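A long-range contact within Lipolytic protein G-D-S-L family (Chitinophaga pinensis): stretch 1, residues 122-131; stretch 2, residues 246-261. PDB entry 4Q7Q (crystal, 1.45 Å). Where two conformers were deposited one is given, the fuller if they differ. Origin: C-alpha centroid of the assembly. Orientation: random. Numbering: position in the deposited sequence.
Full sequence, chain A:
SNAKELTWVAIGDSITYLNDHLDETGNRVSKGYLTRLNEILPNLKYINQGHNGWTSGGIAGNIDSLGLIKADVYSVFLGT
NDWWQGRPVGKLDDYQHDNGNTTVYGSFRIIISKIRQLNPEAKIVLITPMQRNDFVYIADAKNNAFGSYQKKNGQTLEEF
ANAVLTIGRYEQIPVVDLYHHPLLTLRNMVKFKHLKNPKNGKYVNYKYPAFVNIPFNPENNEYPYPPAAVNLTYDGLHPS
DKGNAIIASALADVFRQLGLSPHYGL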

# COMPACT_ATOMS: atom_id res chain seq x y z
N ALA A 122 -9.38 14.47 15.73
CA ALA A 122 -9.57 13.34 14.83
C ALA A 122 -8.79 12.10 15.26
O ALA A 122 -7.68 12.21 15.79
CB ALA A 122 -9.19 13.72 13.41
N LYS A 123 -9.38 10.93 15.04
CA LYS A 123 -8.66 9.68 15.21
C LYS A 123 -7.70 9.45 14.05
O LYS A 123 -7.97 9.86 12.92
CB LYS A 123 -9.63 8.50 15.30
CG LYS A 123 -10.59 8.57 16.48
CD LYS A 123 -9.87 8.92 17.77
N ILE A 124 -6.57 8.82 14.35
CA ILE A 124 -5.58 8.50 13.33
C ILE A 124 -5.25 7.01 13.36
O ILE A 124 -5.09 6.42 14.43
CB ILE A 124 -4.27 9.32 13.51
CG1 ILE A 124 -4.57 10.82 13.56
CG2 ILE A 124 -3.29 9.02 12.38
CD1 ILE A 124 -3.34 11.68 13.77
N VAL A 125 -5.19 6.40 12.18
CA VAL A 125 -4.75 5.02 12.06
C VAL A 125 -3.67 4.95 10.99
O VAL A 125 -3.81 5.53 9.92
CB VAL A 125 -5.94 4.11 11.65
CG1 VAL A 125 -5.47 2.70 11.35
CG2 VAL A 125 -7.00 4.10 12.74
N LEU A 126 -2.57 4.26 11.29
CA LEU A 126 -1.53 4.02 10.30
C LEU A 126 -1.63 2.59 9.79
O LEU A 126 -2.02 1.69 10.52
CB LEU A 126 -0.14 4.26 10.89
CG LEU A 126 0.06 5.57 11.66
CD1 LEU A 126 1.49 5.65 12.17
CD2 LEU A 126 -0.30 6.79 10.81
N ILE A 127 -1.28 2.39 8.52
CA ILE A 127 -1.32 1.07 7.91
C ILE A 127 0.05 0.75 7.33
O ILE A 127 0.57 1.51 6.51
CB ILE A 127 -2.36 1.02 6.78
CG1 ILE A 127 -3.72 1.50 7.30
CG2 ILE A 127 -2.44 -0.38 6.18
CD1 ILE A 127 -4.82 1.41 6.28
N THR A 128 0.66 -0.36 7.75
CA THR A 128 1.97 -0.73 7.20
C THR A 128 1.87 -1.17 5.75
O THR A 128 0.82 -1.67 5.32
CB THR A 128 2.65 -1.88 7.98
OG1 THR A 128 1.90 -3.08 7.79
CG2 THR A 128 2.74 -1.55 9.47
N PRO A 129 2.95 -1.01 4.99
CA PRO A 129 2.89 -1.55 3.63
C PRO A 129 2.66 -3.05 3.63
O PRO A 129 3.12 -3.77 4.52
CB PRO A 129 4.29 -1.24 3.07
CG PRO A 129 4.75 -0.06 3.84
CD PRO A 129 4.18 -0.23 5.23
N MSE A 130 1.92 -3.52 2.64
CA MSE A 130 1.77 -4.95 2.42
C MSE A 130 3.03 -5.47 1.74
O MSE A 130 3.72 -4.74 1.03
CB MSE A 130 0.56 -5.20 1.52
CG MSE A 130 0.18 -6.67 1.41
SE MSE A 130 -1.57 -6.98 0.57
CE MSE A 130 -1.03 -6.74 -1.28
N GLN A 131 3.34 -6.74 1.95
CA GLN A 131 4.39 -7.36 1.15
C GLN A 131 3.99 -7.30 -0.32
O GLN A 131 2.81 -7.14 -0.67
CB GLN A 131 4.67 -8.79 1.62
CG GLN A 131 5.24 -8.80 3.02
CD GLN A 131 5.66 -10.18 3.48
OE1 GLN A 131 6.43 -10.88 2.81
NE2 GLN A 131 5.19 -10.57 4.65
N ILE A 246 -9.31 -8.60 2.86
CA ILE A 246 -8.49 -8.83 4.04
C ILE A 246 -8.05 -7.50 4.67
O ILE A 246 -8.13 -7.31 5.88
CB ILE A 246 -7.27 -9.72 3.71
CG1 ILE A 246 -7.75 -11.13 3.34
CG2 ILE A 246 -6.31 -9.78 4.89
CD1 ILE A 246 -6.73 -11.96 2.59
N ILE A 247 -7.59 -6.57 3.83
CA ILE A 247 -7.22 -5.25 4.31
C ILE A 247 -8.41 -4.55 5.00
O ILE A 247 -8.28 -4.02 6.10
CB ILE A 247 -6.71 -4.37 3.16
CG1 ILE A 247 -5.40 -4.94 2.61
CG2 ILE A 247 -6.50 -2.94 3.64
CD1 ILE A 247 -4.92 -4.26 1.35
N ALA A 248 -9.57 -4.55 4.35
CA ALA A 248 -10.73 -3.87 4.90
C ALA A 248 -11.15 -4.46 6.25
O ALA A 248 -11.54 -3.73 7.16
CB ALA A 248 -11.89 -3.91 3.92
N SER A 249 -11.07 -5.78 6.38
CA SER A 249 -11.42 -6.45 7.62
C SER A 249 -10.48 -6.05 8.76
O SER A 249 -10.92 -5.81 9.88
CB SER A 249 -11.42 -7.96 7.45
OG SER A 249 -11.70 -8.61 8.68
N ALA A 250 -9.19 -5.99 8.46
CA ALA A 250 -8.19 -5.62 9.45
C ALA A 250 -8.41 -4.17 9.88
O ALA A 250 -8.30 -3.84 11.06
CB ALA A 250 -6.78 -5.80 8.89
N LEU A 251 -8.72 -3.32 8.91
CA LEU A 251 -8.96 -1.91 9.19
C LEU A 251 -10.23 -1.73 10.01
O LEU A 251 -10.27 -0.93 10.94
CB LEU A 251 -9.03 -1.11 7.89
CG LEU A 251 -9.22 0.40 8.03
CD1 LEU A 251 -8.12 1.00 8.90
CD2 LEU A 251 -9.25 1.08 6.66
N ALA A 252 -11.26 -2.50 9.67
CA ALA A 252 -12.51 -2.42 10.40
C ALA A 252 -12.34 -2.78 11.88
O ALA A 252 -12.95 -2.15 12.74
CB ALA A 252 -13.59 -3.29 9.75
N ASP A 253 -11.50 -3.77 12.17
CA ASP A 253 -11.23 -4.16 13.56
C ASP A 253 -10.66 -2.99 14.36
O ASP A 253 -11.05 -2.74 15.50
CB ASP A 253 -10.28 -5.35 13.63
CG ASP A 253 -10.90 -6.64 13.11
OD1 ASP A 253 -12.15 -6.71 13.05
OD2 ASP A 253 -10.15 -7.58 12.79
N VAL A 254 -9.72 -2.27 13.76
CA VAL A 254 -9.10 -1.13 14.42
C VAL A 254 -10.10 0.02 14.61
O VAL A 254 -10.17 0.63 15.68
CB VAL A 254 -7.87 -0.64 13.65
CG1 VAL A 254 -7.41 0.71 14.17
CG2 VAL A 254 -6.75 -1.68 13.75
N PHE A 255 -10.89 0.30 13.58
CA PHE A 255 -11.93 1.32 13.70
C PHE A 255 -12.89 0.97 14.84
O PHE A 255 -13.28 1.85 15.61
CB PHE A 255 -12.69 1.48 12.39
CG PHE A 255 -11.95 2.31 11.36
CD1 PHE A 255 -10.74 2.91 11.65
CD2 PHE A 255 -12.50 2.50 10.10
CE1 PHE A 255 -10.07 3.68 10.70
CE2 PHE A 255 -11.84 3.26 9.15
CZ PHE A 255 -10.62 3.86 9.45
N ARG A 256 -13.26 -0.30 14.95
CA ARG A 256 -14.11 -0.74 16.05
C ARG A 256 -13.46 -0.48 17.41
O ARG A 256 -14.11 0.02 18.32
CB ARG A 256 -14.44 -2.23 15.94
CG ARG A 256 -15.36 -2.60 14.80
CD ARG A 256 -15.81 -4.04 14.93
NE ARG A 256 -16.83 -4.39 13.95
CZ ARG A 256 -16.59 -5.05 12.82
NH1 ARG A 256 -15.35 -5.43 12.52
NH2 ARG A 256 -17.58 -5.33 11.99
N GLN A 257 -12.18 -0.82 17.53
CA GLN A 257 -11.47 -0.64 18.80
C GLN A 257 -11.39 0.84 19.18
O GLN A 257 -11.36 1.18 20.37
CB GLN A 257 -10.07 -1.25 18.72
CG GLN A 257 -10.06 -2.76 18.60
CD GLN A 257 -8.75 -3.31 18.07
OE1 GLN A 257 -7.80 -2.55 17.83
NE2 GLN A 257 -8.68 -4.62 17.87
N LEU A 258 -11.37 1.71 18.18
CA LEU A 258 -11.34 3.15 18.40
C LEU A 258 -12.71 3.72 18.75
O LEU A 258 -12.82 4.92 19.04
CB LEU A 258 -10.80 3.86 17.16
CG LEU A 258 -9.28 3.85 17.00
CD1 LEU A 258 -8.90 4.50 15.68
CD2 LEU A 258 -8.64 4.58 18.17
N GLY A 259 -13.74 2.88 18.71
CA GLY A 259 -15.09 3.32 19.03
C GLY A 259 -15.79 4.02 17.88
O GLY A 259 -16.66 4.87 18.11
N LEU A 260 -15.43 3.66 16.65
CA LEU A 260 -15.99 4.32 15.47
C LEU A 260 -17.15 3.55 14.82
O LEU A 260 -17.75 4.03 13.86
CB LEU A 260 -14.89 4.57 14.43
CG LEU A 260 -13.68 5.35 14.94
CD1 LEU A 260 -12.64 5.53 13.83
CD2 LEU A 260 -14.09 6.71 15.49
N SER A 261 -17.46 2.37 15.35
CA SER A 261 -18.53 1.55 14.79
C SER A 261 -19.89 1.88 15.40
O SER A 261 -19.98 2.39 16.51
CB SER A 261 -18.22 0.06 14.98
OG SER A 261 -18.16 -0.27 16.35

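A helix packed against a β-strand is usually held by side-chain shape rather than by hydrogen bonds, since each element satisfies its backbone polar groups internally or with its own neighbours. The contact between residues 122-131 and 246-261 of this GDSL-family lipolytic protein illustrates the principle. Strand 123-127 and helix 246-257 run roughly antiparallel, at 152° between their N-to-C directions, and their axes approach to 10.1 Å, a spacing that leaves room for a layer of side chains. No hydrogen bond crosses the interface among the modelled atoms.

The apolar contacts follow the alternation of the strand. K123, V125 and I127 direct their CA-to-CB bonds toward the helix, whereas I124 and L126 direct theirs away. V125 is the hub. Its CG2 lies 3.5 Å from CD1 of L258, 3.7 Å from CG1 of V254 and 3.7 Å from CE1 of F255, while its CG1 reaches CD1 of L251 at 4.0 Å. Both methyls pack on V254, and the small β-branched residue touches four others. The phenyl ring of F255 meets this valine at its edge, with V125 CG2 near the ring plane.

L251 extends the packing along the strand. Its CA-to-CB bond points sideways, but the end of the side chain comes nearer, so that CD1 touches V125 and also lies 4.2 Å from CD1 of I127. Beyond the strand, the selenium of M130, a selenomethionine, makes a looser contact, with SE 4.4 Å from CD1 of I247. The register steps accordingly: as the chain advances from K123 to M130, the nearest CA partner moves back from L258 to I247.

At the other end, the aliphatic part of K123 supplies the packing surface. Its CB is 4.1 Å from CD1 of L258, and its CG is 4.1 Å from CD2 of L260. CE and NZ are not modelled, so the coordinates speak for this side chain only as far as CD.

Backbone hydrogen bonds are found within the second stretch. Successive i to i-4 bonds, such as L251 N to I247 O at 2.9 Å, hold the helix in shape, although V254 N to A250 O, at 3.4 Å, is weak. A Schellman motif follows: G259 adopts positive phi, a conformation that favours glycine, and L260 N bonds to F255 O at 3.0 Å. Past this turn, the CA-to-CB bond of L260 still points toward the first stretch, and its side chain reaches K123.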